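Local coordinates for cell division control protein 45 cdc45 putative (PDB 6CC2) that probably takes part in chromosomal DNA replication as a Cdc45 protein, the partner of MCM and GINS in the eukaryotic replicative helicase, at residues 25-30 / 37-42; 250-255 / 348-353; 271-276 / 406-411; 512-515 / 520-523. All blocks are in the same frame, centred on the assembly; numbering follows the deposited sequence.

The contacts follow one another along the chain, except that contacts 2 and 3 interleave: strand 251-257 precedes helix 267-273, and their partners follow in the same order. Contact 1 belongs to the N-terminal six-stranded parallel sheet. Contact 2 joins the middle strand of a three-stranded mixed sheet to the loop after strand 338-344. Contact 3 lies between helices, and contact 4 at one edge of the six-stranded mixed sheet. No two contacts touch. Centres are about 26 Å apart for contacts 1 and 2, and about 42 Å for contacts 2 and 4, on opposite sides of the chain's centre. The contacts thus sample separate parts of a mixed alpha/beta protein with more helix than strand.

Contact 1: residues 25-30 / 37-42; sequences IQLYVS and VCYKIL. With EDO (1,2-ethanediol), chain J.
Leu-27 and Tyr-39 meet at about a right angle and form the centre of this contact between a strand and the helix packed on it. The leucine comes to one edge of the tyrosine ring. Its CB lies near the ring plane, 3.8 Å from Tyr-39 CD2, and its methyl CD1 is 3.8 Å from Tyr-39 CE2. Val-29 points to the same side of the strand. Its CG2 is 3.9 Å from Tyr-39 CD2 and approaches obliquely, so one ring corner sits against both aliphatic residues. The other methyl of Leu-27 reaches along the helix: CD2 is 3.7 Å from CD1 of Leu-42, one helical turn beyond Tyr-39. Chi1 of Tyr-39 is -178°, with CG opposite the backbone N, which carries the ring off the helix and across the strand, toward strand 53-57. At its far end, Tyr-39 OH is 2.5 Å from O1 of a 1,2-ethanediol, a hydrogen bond in the ring plane. The diol probably comes from the crystallisation liquor and is also held by Glu-47 and His-53. Gln-26 and Tyr-28 point to the other face of the strand, where Tyr-28 OH donates to Gln-26 OE1 from above the amide plane, at 2.7 Å. The axes of 25-29 and 37-42 run nearly antiparallel, at 160°. Strand 24-29, helix 33-48 and strand 53-57 form a beta-alpha-beta unit of the parallel sheet. Strand 24-29 lies between strands 77-83 and 53-57, Phe-378 of helix 374-385 meets the Tyr-39 ring edge-to-face, and helix 182-192 packs against Leu-42.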
loop_
_atom_site.group_PDB
_atom_site.type_symbol
_atom_site.label_atom_id
_atom_site.label_comp_id
_atom_site.label_asym_id
_atom_site.label_seq_id
_atom_site.Cartn_x
_atom_site.Cartn_y
_atom_site.Cartn_z
ATOM N N ILE A 25 15.513 -15.478 14.604
ATOM C CA ILE A 25 14.227 -15.409 13.911
ATOM C C ILE A 25 14.413 -14.562 12.655
ATOM O O ILE A 25 14.971 -13.464 12.712
ATOM C CB ILE A 25 13.128 -14.806 14.808
ATOM C CG1 ILE A 25 12.989 -15.608 16.106
ATOM C CG2 ILE A 25 11.808 -14.753 14.070
ATOM C CD1 ILE A 25 12.251 -14.841 17.193
ATOM N N GLN A 26 13.925 -15.062 11.524
ATOM C CA GLN A 26 14.016 -14.382 10.246
ATOM C C GLN A 26 12.607 -13.992 9.827
ATOM O O GLN A 26 11.718 -14.850 9.758
ATOM C CB GLN A 26 14.649 -15.309 9.211
ATOM C CG GLN A 26 15.490 -14.637 8.191
ATOM C CD GLN A 26 16.099 -15.644 7.245
ATOM O OE1 GLN A 26 15.550 -16.731 7.067
ATOM N NE2 GLN A 26 17.206 -15.287 6.620
ATOM N N LEU A 27 12.391 -12.704 9.548
ATOM C CA LEU A 27 11.082 -12.220 9.150
ATOM C C LEU A 27 11.146 -11.701 7.724
ATOM O O LEU A 27 11.878 -10.750 7.444
ATOM C CB LEU A 27 10.596 -11.115 10.103
ATOM C CG LEU A 27 10.442 -11.580 11.555
ATOM C CD1 LEU A 27 11.662 -11.179 12.369
ATOM C CD2 LEU A 27 9.167 -11.047 12.162
ATOM N N TYR A 28 10.415 -12.357 6.831
ATOM C CA TYR A 28 10.339 -11.991 5.421
ATOM C C TYR A 28 9.169 -11.023 5.236
ATOM O O TYR A 28 8.029 -11.347 5.562
ATOM C CB TYR A 28 10.147 -13.247 4.568
ATOM C CG TYR A 28 11.294 -14.229 4.581
ATOM C CD1 TYR A 28 11.678 -14.876 5.752
ATOM C CD2 TYR A 28 11.987 -14.526 3.425
ATOM C CE1 TYR A 28 12.738 -15.769 5.763
ATOM C CE2 TYR A 28 13.034 -15.430 3.413
ATOM C CZ TYR A 28 13.410 -16.044 4.591
ATOM O OH TYR A 28 14.455 -16.935 4.573
ATOM N N VAL A 29 9.463 -9.835 4.716
ATOM C CA VAL A 29 8.528 -8.725 4.727
ATOM C C VAL A 29 8.235 -8.335 3.289
ATOM O O VAL A 29 9.143 -7.927 2.563
ATOM C CB VAL A 29 9.083 -7.533 5.507
ATOM C CG1 VAL A 29 8.033 -6.439 5.611
ATOM C CG2 VAL A 29 9.554 -7.966 6.884
ATOM N N SER A 30 7.002 -8.477 2.892
ATOM C CA SER A 30 6.570 -8.006 1.576
ATOM C C SER A 30 6.343 -6.490 1.593
ATOM O O SER A 30 6.226 -5.883 2.656
ATOM C CB SER A 30 5.327 -8.766 1.169
ATOM O OG SER A 30 4.250 -8.458 2.016
ATOM N N VAL A 37 4.519 -2.434 9.640
ATOM C CA VAL A 37 3.890 -2.320 10.960
ATOM C C VAL A 37 3.955 -3.650 11.697
ATOM O O VAL A 37 4.264 -3.710 12.890
ATOM C CB VAL A 37 2.437 -1.836 10.814
ATOM C CG1 VAL A 37 1.650 -2.041 12.097
ATOM C CG2 VAL A 37 2.408 -0.368 10.351
ATOM N N CYS A 38 3.621 -4.751 11.004
ATOM C CA CYS A 38 3.658 -6.060 11.639
ATOM C C CYS A 38 5.063 -6.380 12.129
ATOM O O CYS A 38 5.261 -6.739 13.297
ATOM C CB CYS A 38 3.139 -7.111 10.653
ATOM S SG CYS A 38 3.101 -8.804 11.292
ATOM N N TYR A 39 6.059 -6.202 11.263
ATOM C CA TYR A 39 7.441 -6.379 11.677
ATOM C C TYR A 39 7.768 -5.540 12.910
ATOM O O TYR A 39 8.411 -6.014 13.844
ATOM C CB TYR A 39 8.391 -5.997 10.545
ATOM C CG TYR A 39 9.834 -6.205 10.910
ATOM C CD1 TYR A 39 10.559 -5.193 11.547
ATOM C CD2 TYR A 39 10.470 -7.403 10.679
ATOM C CE1 TYR A 39 11.862 -5.372 11.916
ATOM C CE2 TYR A 39 11.774 -7.587 11.042
ATOM C CZ TYR A 39 12.469 -6.576 11.670
ATOM O OH TYR A 39 13.794 -6.758 12.047
ATOM N N LYS A 40 7.378 -4.261 12.897
ATOM C CA LYS A 40 7.700 -3.360 14.006
ATOM C C LYS A 40 7.128 -3.878 15.319
ATOM O O LYS A 40 7.837 -3.948 16.340
ATOM C CB LYS A 40 7.153 -1.950 13.687
ATOM C CG LYS A 40 7.320 -0.915 14.792
ATOM C CD LYS A 40 8.768 -0.675 15.115
ATOM C CE LYS A 40 8.938 0.427 16.143
ATOM N NZ LYS A 40 10.393 0.661 16.461
ATOM N N ILE A 41 5.854 -4.274 15.306
ATOM C CA ILE A 41 5.200 -4.714 16.538
ATOM C C ILE A 41 5.829 -6.004 17.057
ATOM O O ILE A 41 6.102 -6.150 18.254
ATOM C CB ILE A 41 3.680 -4.861 16.292
ATOM C CG1 ILE A 41 3.074 -3.476 16.071
ATOM C CG2 ILE A 41 3.011 -5.549 17.465
ATOM C CD1 ILE A 41 1.574 -3.482 15.737
ATOM N N LEU A 42 6.052 -6.977 16.161
ATOM C CA LEU A 42 6.777 -8.174 16.562
ATOM C C LEU A 42 8.163 -7.823 17.081
ATOM O O LEU A 42 8.638 -8.391 18.083
ATOM C CB LEU A 42 6.882 -9.154 15.406
ATOM C CG LEU A 42 5.547 -9.715 14.906
ATOM C CD1 LEU A 42 5.787 -10.444 13.579
ATOM C CD2 LEU A 42 4.891 -10.624 15.918
HETATM C C1 EDO J . 14.882 -3.843 14.094
HETATM O O1 EDO J . 14.952 -5.217 13.686
HETATM C C2 EDO J . 14.223 -3.764 15.462
HETATM O O2 EDO J . 14.930 -4.602 16.387
#

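Contact 2: residues 250-255 / 348-353; sequences PMCVKM and MDYSIS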
loop_
_atom_site.group_PDB
_atom_site.type_symbol
_atom_site.label_atom_id
_atom_site.label_comp_id
_atom_site.label_asym_id
_atom_site.label_seq_id
_atom_site.Cartn_x
_atom_site.Cartn_y
_atom_site.Cartn_z
ATOM N N PRO A 250 -1.997 10.882 24.747
ATOM C CA PRO A 250 -0.955 10.969 23.713
ATOM C C PRO A 250 -1.409 10.575 22.333
ATOM O O PRO A 250 -0.658 10.816 21.374
ATOM C CB PRO A 250 0.123 9.988 24.206
ATOM C CG PRO A 250 -0.601 9.085 25.143
ATOM C CD PRO A 250 -1.596 9.974 25.835
HETATM N N MSE A 251 -2.566 9.925 22.211
HETATM C CA MSE A 251 -3.178 9.599 20.930
HETATM C C MSE A 251 -4.654 9.950 21.069
HETATM O O MSE A 251 -5.166 10.019 22.194
HETATM C CB MSE A 251 -2.993 8.124 20.569
HETATM C CG MSE A 251 -1.528 7.709 20.360
HETATM SE SE MSE A 251 -1.240 5.762 20.321
HETATM C CE MSE A 251 -1.465 5.382 22.203
ATOM N N CYS A 252 -5.343 10.154 19.945
ATOM C CA CYS A 252 -6.769 10.448 19.986
ATOM C C CYS A 252 -7.373 10.175 18.617
ATOM O O CYS A 252 -6.668 9.882 17.655
ATOM C CB CYS A 252 -7.017 11.890 20.423
ATOM S SG CYS A 252 -6.518 13.097 19.185
ATOM N N VAL A 253 -8.701 10.294 18.548
ATOM C CA VAL A 253 -9.464 10.090 17.323
ATOM C C VAL A 253 -10.410 11.262 17.153
ATOM O O VAL A 253 -11.087 11.664 18.108
ATOM C CB VAL A 253 -10.265 8.773 17.374
ATOM C CG1 VAL A 253 -11.200 8.666 16.183
ATOM C CG2 VAL A 253 -9.328 7.593 17.420
ATOM N N LYS A 254 -10.494 11.789 15.933
ATOM C CA LYS A 254 -11.491 12.806 15.632
ATOM C C LYS A 254 -12.040 12.567 14.234
ATOM O O LYS A 254 -11.345 12.025 13.369
ATOM C CB LYS A 254 -10.944 14.234 15.733
ATOM C CG LYS A 254 -9.841 14.561 14.787
ATOM C CD LYS A 254 -9.602 16.073 14.718
ATOM C CE LYS A 254 -10.476 16.723 13.668
ATOM N NZ LYS A 254 -10.098 18.141 13.421
HETATM N N MSE A 255 -13.293 12.960 14.031
HETATM C CA MSE A 255 -13.897 12.983 12.685
HETATM C C MSE A 255 -13.036 13.874 11.813
HETATM O O MSE A 255 -12.554 14.902 12.253
HETATM C CB MSE A 255 -15.334 13.482 12.743
HETATM C CG MSE A 255 -16.049 13.460 11.385
HETATM SE SE MSE A 255 -16.184 11.667 10.588
HETATM C CE MSE A 255 -16.804 10.685 12.184
HETATM N N MSE A 348 4.496 19.246 20.364
HETATM C CA MSE A 348 3.325 20.100 20.424
HETATM C C MSE A 348 2.449 19.950 19.176
HETATM O O MSE A 348 1.437 20.620 19.032
HETATM C CB MSE A 348 3.738 21.564 20.576
HETATM C CG MSE A 348 4.369 21.896 21.922
HETATM SE SE MSE A 348 3.123 21.665 23.408
HETATM C CE MSE A 348 1.782 22.987 22.889
ATOM N N ASP A 349 2.857 19.063 18.281
ATOM C CA ASP A 349 2.244 18.912 16.958
ATOM C C ASP A 349 1.278 17.732 16.995
ATOM O O ASP A 349 1.696 16.583 17.169
ATOM C CB ASP A 349 3.332 18.704 15.909
ATOM C CG ASP A 349 2.795 18.610 14.497
ATOM O OD1 ASP A 349 1.572 18.453 14.314
ATOM O OD2 ASP A 349 3.614 18.685 13.551
ATOM N N TYR A 350 -0.013 18.021 16.832
ATOM C CA TYR A 350 -1.068 17.006 16.766
ATOM C C TYR A 350 -1.710 16.952 15.385
ATOM O O TYR A 350 -2.866 16.545 15.237
ATOM C CB TYR A 350 -2.130 17.252 17.846
ATOM C CG TYR A 350 -2.465 16.061 18.712
ATOM C CD1 TYR A 350 -2.561 14.774 18.173
ATOM C CD2 TYR A 350 -2.695 16.219 20.070
ATOM C CE1 TYR A 350 -2.858 13.688 18.983
ATOM C CE2 TYR A 350 -3.000 15.146 20.890
ATOM C CZ TYR A 350 -3.093 13.882 20.334
ATOM O OH TYR A 350 -3.407 12.809 21.161
ATOM N N SER A 351 -0.964 17.328 14.348
ATOM C CA SER A 351 -1.518 17.427 13.002
ATOM C C SER A 351 -1.264 16.196 12.135
ATOM O O SER A 351 -1.748 16.149 11.004
ATOM C CB SER A 351 -0.942 18.672 12.291
ATOM O OG SER A 351 0.433 18.489 11.958
ATOM N N ILE A 352 -0.558 15.190 12.643
ATOM C CA ILE A 352 -0.219 14.014 11.858
ATOM C C ILE A 352 -1.162 12.877 12.240
ATOM O O ILE A 352 -1.058 12.311 13.344
ATOM C CB ILE A 352 1.246 13.606 12.068
ATOM C CG1 ILE A 352 2.195 14.741 11.662
ATOM C CG2 ILE A 352 1.539 12.355 11.249
ATOM C CD1 ILE A 352 3.675 14.433 11.856
ATOM N N SER A 353 -2.048 12.516 11.318
ATOM C CA SER A 353 -2.919 11.364 11.493
ATOM C C SER A 353 -2.248 10.099 10.957
ATOM O O SER A 353 -1.231 10.142 10.251
ATOM C CB SER A 353 -4.242 11.576 10.774
ATOM O OG SER A 353 -4.044 11.355 9.395
#
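The backbones stay well apart, with the CA atoms of Met-251 and Tyr-350 8.8 Å from each other, and the gap is bridged by one tyrosine reaching from an irregular loop to a strand. Tyr-350 points its ring at the start of strand 251-257. Its OH settles against the main chain, 3.2 Å from Pro-250 C and 3.1 Å from C of Met-251, a selenomethionine. The Met-251 carbon lies near the ring plane, at the hydroxyl edge. Pro-250 O, Met-251 N and Met-251 O lie close to this hydroxyl, but at angles too poor for hydrogen bonds. It bonds instead to Thr-249 O, just before the strand. Cys-252 flanks the ring. Its SG sits between the backbone N and the carbonyl carbon, chi1 70°, and comes within 3.7 Å of Tyr-350 CZ. The sulfur is 4.2 Å from the ring centroid and 35° off the normal, an oblique approach. In the loop, Asp-349, just before Tyr-350, accepts at OD1 from the backbone N of Ser-351, two residues on, at 2.8 Å. Asp-349 OD1 also accepts from Ser-351 OG at 2.6 Å. The two bonds hold the turn that has Tyr-350 in its middle. Ser-353 then stands at the N-cap of helix 354-364. The arrangement is a Cys sulfur-aromatic contact beside an Asx turn, in the loop that links strand 338-344 of the three-stranded sheet to the next helix.

Contact 3: residues 271-276 / 406-411; sequences LFHTRE and NLVETG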
loop_
_atom_site.group_PDB
_atom_site.type_symbol
_atom_site.label_atom_id
_atom_site.label_comp_id
_atom_site.label_asym_id
_atom_site.label_seq_id
_atom_site.Cartn_x
_atom_site.Cartn_y
_atom_site.Cartn_z
ATOM N N LEU A 271 -7.225 18.720 -2.655
ATOM C CA LEU A 271 -8.493 18.336 -3.268
ATOM C C LEU A 271 -8.299 17.817 -4.682
ATOM O O LEU A 271 -8.883 16.799 -5.061
ATOM C CB LEU A 271 -9.455 19.528 -3.266
ATOM C CG LEU A 271 -10.830 19.310 -3.874
ATOM C CD1 LEU A 271 -11.564 18.170 -3.214
ATOM C CD2 LEU A 271 -11.638 20.602 -3.775
ATOM N N PHE A 272 -7.460 18.486 -5.469
ATOM C CA PHE A 272 -7.281 18.091 -6.869
ATOM C C PHE A 272 -6.613 16.727 -6.993
ATOM O O PHE A 272 -6.837 16.029 -7.983
ATOM C CB PHE A 272 -6.460 19.153 -7.604
ATOM C CG PHE A 272 -6.485 19.007 -9.113
ATOM C CD1 PHE A 272 -7.542 19.499 -9.847
ATOM C CD2 PHE A 272 -5.456 18.371 -9.764
ATOM C CE1 PHE A 272 -7.568 19.366 -11.215
ATOM C CE2 PHE A 272 -5.475 18.227 -11.151
ATOM C CZ PHE A 272 -6.535 18.727 -11.866
ATOM N N HIS A 273 -5.813 16.320 -6.022
ATOM C CA HIS A 273 -5.055 15.072 -6.102
ATOM C C HIS A 273 -5.645 13.927 -5.286
ATOM O O HIS A 273 -5.046 12.847 -5.238
ATOM C CB HIS A 273 -3.614 15.333 -5.684
ATOM C CG HIS A 273 -2.883 16.219 -6.641
ATOM N ND1 HIS A 273 -2.966 17.598 -6.592
ATOM C CD2 HIS A 273 -2.082 15.929 -7.701
ATOM C CE1 HIS A 273 -2.245 18.115 -7.572
ATOM N NE2 HIS A 273 -1.707 17.127 -8.264
ATOM N N THR A 274 -6.790 14.124 -4.648
ATOM C CA THR A 274 -7.491 13.042 -3.959
ATOM C C THR A 274 -8.321 12.294 -5.010
ATOM O O THR A 274 -9.315 12.802 -5.521
ATOM C CB THR A 274 -8.349 13.584 -2.828
ATOM O OG1 THR A 274 -7.498 14.284 -1.885
ATOM C CG2 THR A 274 -9.066 12.455 -2.108
ATOM N N ARG A 275 -7.886 11.071 -5.334
ATOM C CA ARG A 275 -8.286 10.450 -6.576
ATOM C C ARG A 275 -9.778 10.177 -6.652
ATOM O O ARG A 275 -10.392 10.395 -7.702
ATOM C CB ARG A 275 -7.484 9.161 -6.791
ATOM C CG ARG A 275 -6.013 9.456 -6.861
ATOM C CD ARG A 275 -5.153 8.225 -7.076
ATOM N NE ARG A 275 -3.749 8.587 -6.931
ATOM C CZ ARG A 275 -2.735 7.728 -7.005
ATOM N NH1 ARG A 275 -2.967 6.435 -7.228
ATOM N NH2 ARG A 275 -1.493 8.162 -6.836
ATOM N N GLU A 276 -10.359 9.630 -5.589
ATOM C CA GLU A 276 -11.777 9.279 -5.667
ATOM C C GLU A 276 -12.636 10.528 -5.757
ATOM O O GLU A 276 -13.641 10.548 -6.466
ATOM C CB GLU A 276 -12.196 8.448 -4.446
ATOM C CG GLU A 276 -13.706 8.145 -4.430
ATOM C CD GLU A 276 -14.124 7.206 -3.307
ATOM O OE1 GLU A 276 -13.377 6.246 -3.014
ATOM O OE2 GLU A 276 -15.202 7.432 -2.717
ATOM N N ASN A 406 3.272 14.996 -10.160
ATOM C CA ASN A 406 3.806 14.543 -11.439
ATOM C C ASN A 406 2.887 13.516 -12.093
ATOM O O ASN A 406 2.633 13.581 -13.309
ATOM C CB ASN A 406 5.202 13.954 -11.230
ATOM C CG ASN A 406 5.857 13.550 -12.524
ATOM O OD1 ASN A 406 5.585 14.123 -13.579
ATOM N ND2 ASN A 406 6.729 12.549 -12.454
ATOM N N LEU A 407 2.397 12.556 -11.311
ATOM C CA LEU A 407 1.585 11.474 -11.867
ATOM C C LEU A 407 0.236 11.983 -12.362
ATOM O O LEU A 407 -0.203 11.627 -13.464
ATOM C CB LEU A 407 1.395 10.384 -10.821
ATOM C CG LEU A 407 2.658 9.624 -10.463
ATOM C CD1 LEU A 407 2.430 8.785 -9.214
ATOM C CD2 LEU A 407 3.092 8.754 -11.647
ATOM N N VAL A 408 -0.444 12.813 -11.562
ATOM C CA VAL A 408 -1.754 13.329 -11.964
ATOM C C VAL A 408 -1.627 14.170 -13.226
ATOM O O VAL A 408 -2.401 14.016 -14.183
ATOM C CB VAL A 408 -2.396 14.120 -10.808
ATOM C CG1 VAL A 408 -3.597 14.945 -11.330
ATOM C CG2 VAL A 408 -2.828 13.194 -9.721
ATOM N N GLU A 409 -0.626 15.054 -13.264
ATOM C CA GLU A 409 -0.438 15.893 -14.445
ATOM C C GLU A 409 -0.229 15.044 -15.697
ATOM O O GLU A 409 -0.893 15.244 -16.725
ATOM C CB GLU A 409 0.744 16.835 -14.230
ATOM C CG GLU A 409 1.068 17.712 -15.445
ATOM C CD GLU A 409 2.246 18.635 -15.198
ATOM O OE1 GLU A 409 2.014 19.827 -14.912
ATOM O OE2 GLU A 409 3.400 18.160 -15.281
ATOM N N THR A 410 0.726 14.100 -15.644
ATOM C CA THR A 410 0.964 13.246 -16.803
ATOM C C THR A 410 -0.259 12.383 -17.098
ATOM O O THR A 410 -0.655 12.221 -18.263
ATOM C CB THR A 410 2.183 12.354 -16.536
ATOM O OG1 THR A 410 3.323 13.159 -16.223
ATOM C CG2 THR A 410 2.505 11.473 -17.748
ATOM N N GLY A 411 -0.868 11.831 -16.056
ATOM C CA GLY A 411 -1.921 10.853 -16.248
ATOM C C GLY A 411 -3.143 11.459 -16.903
ATOM O O GLY A 411 -3.759 10.838 -17.780
#
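Val-408 meets both Phe-272 and His-273 across this helix-to-helix contact. Its CB is already in touch, 3.6 Å from His-273 CD2 and 4.0 Å from NE2 of the same ring. From there the two methyls part. CG1 lies opposite the backbone N, chi1 166°, and reaches Phe-272 CE2 at 3.8 Å. CG2 takes the other branch and rests 3.5 Å from His-273 CD2. Both methyls come to their rings obliquely. The two rings also meet each other: Phe-272 CD2 stands 3.9 Å above one face of the imidazole, offset toward its rim. The histidine is turned so that carbon CD2 faces the valine, while ND1 bonds to the carbonyl of Asp-269 one turn back in helix 267-273. Trp-265 adds another ring beside His-273, and Phe-453 of helix 444-462 packs on Val-408. On the helix of Val-408, Thr-410 OG1 donates to Asn-406 O at 3.0 Å, from the opposite face to the Thr-410 N bond. No hydrogen bond crosses between 271-276 and 406-411, though Arg-275 NH2 bonds to Asn-404 OD1 just before 406-411. Between these segments the join is van der Waals contact of the branched end of Val-408 against the two rings, with imidazole ND1 satisfied within its own helix.

Contact 4: residues 512-515 / 520-523; sequences ILQK and FVTE. With EDO (1,2-ethanediol), chain G.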
loop_
_atom_site.group_PDB
_atom_site.type_symbol
_atom_site.label_atom_id
_atom_site.label_comp_id
_atom_site.label_asym_id
_atom_site.label_seq_id
_atom_site.Cartn_x
_atom_site.Cartn_y
_atom_site.Cartn_z
ATOM N N ILE A 512 11.547 -10.935 -18.691
ATOM C CA ILE A 512 10.885 -10.280 -17.556
ATOM C C ILE A 512 12.002 -9.634 -16.738
ATOM O O ILE A 512 12.688 -10.300 -15.978
ATOM C CB ILE A 512 10.057 -11.257 -16.727
ATOM C CG1 ILE A 512 8.807 -11.706 -17.486
ATOM C CG2 ILE A 512 9.612 -10.599 -15.422
ATOM C CD1 ILE A 512 9.079 -12.614 -18.655
ATOM N N LEU A 513 12.221 -8.333 -16.953
ATOM C CA LEU A 513 13.323 -7.633 -16.300
ATOM C C LEU A 513 13.113 -7.529 -14.794
ATOM O O LEU A 513 14.085 -7.556 -14.025
ATOM C CB LEU A 513 13.469 -6.239 -16.908
ATOM C CG LEU A 513 14.074 -6.117 -18.311
ATOM C CD1 LEU A 513 13.546 -7.168 -19.262
ATOM C CD2 LEU A 513 13.802 -4.720 -18.866
ATOM N N GLN A 514 11.865 -7.421 -14.363
ATOM C CA GLN A 514 11.540 -7.282 -12.955
ATOM C C GLN A 514 10.148 -7.863 -12.729
ATOM O O GLN A 514 9.288 -7.815 -13.603
ATOM C CB GLN A 514 11.536 -5.819 -12.491
ATOM C CG GLN A 514 12.747 -5.002 -12.878
ATOM C CD GLN A 514 12.601 -3.544 -12.475
ATOM O OE1 GLN A 514 11.666 -3.176 -11.758
ATOM N NE2 GLN A 514 13.525 -2.707 -12.932
ATOM N N LYS A 515 9.932 -8.405 -11.542
ATOM C CA LYS A 515 8.582 -8.776 -11.162
ATOM C C LYS A 515 8.429 -8.538 -9.672
ATOM O O LYS A 515 9.376 -8.684 -8.897
ATOM C CB LYS A 515 8.262 -10.233 -11.521
ATOM C CG LYS A 515 8.887 -11.286 -10.648
ATOM C CD LYS A 515 8.333 -12.678 -10.980
ATOM C CE LYS A 515 6.851 -12.798 -10.625
ATOM N NZ LYS A 515 6.314 -14.168 -10.867
ATOM N N PHE A 520 4.853 -6.559 -13.332
ATOM C CA PHE A 520 5.887 -7.137 -14.174
ATOM C C PHE A 520 6.456 -6.044 -15.075
ATOM O O PHE A 520 5.753 -5.115 -15.463
ATOM C CB PHE A 520 5.346 -8.261 -15.086
ATOM C CG PHE A 520 4.528 -9.276 -14.372
ATOM C CD1 PHE A 520 3.195 -9.037 -14.094
ATOM C CD2 PHE A 520 5.094 -10.491 -13.969
ATOM C CE1 PHE A 520 2.434 -9.977 -13.421
ATOM C CE2 PHE A 520 4.332 -11.433 -13.309
ATOM C CZ PHE A 520 2.998 -11.170 -13.028
ATOM N N VAL A 521 7.732 -6.192 -15.429
ATOM C CA VAL A 521 8.389 -5.316 -16.387
ATOM C C VAL A 521 9.058 -6.170 -17.457
ATOM O O VAL A 521 9.769 -7.125 -17.134
ATOM C CB VAL A 521 9.440 -4.422 -15.709
ATOM C CG1 VAL A 521 10.052 -3.463 -16.719
ATOM C CG2 VAL A 521 8.802 -3.640 -14.563
ATOM N N THR A 522 8.809 -5.836 -18.718
ATOM C CA THR A 522 9.557 -6.420 -19.828
ATOM C C THR A 522 9.893 -5.284 -20.787
ATOM O O THR A 522 9.697 -4.108 -20.478
ATOM C CB THR A 522 8.779 -7.573 -20.490
ATOM O OG1 THR A 522 9.616 -8.187 -21.496
ATOM C CG2 THR A 522 7.501 -7.101 -21.136
ATOM N N GLU A 523 10.412 -5.628 -21.961
ATOM C CA GLU A 523 10.863 -4.628 -22.924
ATOM C C GLU A 523 10.814 -5.254 -24.307
ATOM O O GLU A 523 11.145 -6.420 -24.474
ATOM C CB GLU A 523 12.285 -4.179 -22.577
ATOM C CG GLU A 523 12.808 -3.016 -23.388
ATOM C CD GLU A 523 14.136 -2.500 -22.854
ATOM O OE1 GLU A 523 14.919 -3.313 -22.320
ATOM O OE2 GLU A 523 14.389 -1.278 -22.952
HETATM C C1 EDO G . 14.451 -6.204 -26.987
HETATM O O1 EDO G . 13.734 -7.074 -26.105
HETATM C C2 EDO G . 15.083 -5.068 -26.198
HETATM O O2 EDO G . 15.927 -5.596 -25.174
#
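A classic beta bulge marks this hairpin between strands 514-515 and 519-525: Leu-513 and Gln-514 both face Val-521. The carbonyl Val-521 O takes two weak bonds. One comes from Leu-513 N at 2.7 Å, badly bent at 126°; the other, from Gln-514 N, is straight but long at 3.5 Å. The firmer link is Val-521 N to Gln-514 O, 2.9 Å. Gln-514 and Val-521 form the antiparallel hydrogen-bonded pair, and Lys-515 with Phe-520 the non-hydrogen-bonded one. In each pair the side chains lie alongside each other and point the same way. Gln-514 OE1 is 4.0 Å from Val-521 CG2. On the other face, Lys-515 bends at chi3, -66°, which lays CE 3.9 Å from Phe-520 CE2, oblique to the ring. From the bulge itself, Leu-513 CD2 reaches to 3.9 Å from Glu-523 OE1. That carboxylate also has a salt bridge to Lys-477 and a hydrogen bond to Thr-479. The main-chain Glu-523 O accepts from O1 of a 1,2-ethanediol at 3.1 Å. Strand 514-515 is an edge strand of the mixed sheet within the chain, with strand 479-485 on the other side of 519-525. Helix 444-462 packs on the face of Gln-514 and Val-521, and helix 494-508 packs against Phe-520, whose ring meets Phe-501.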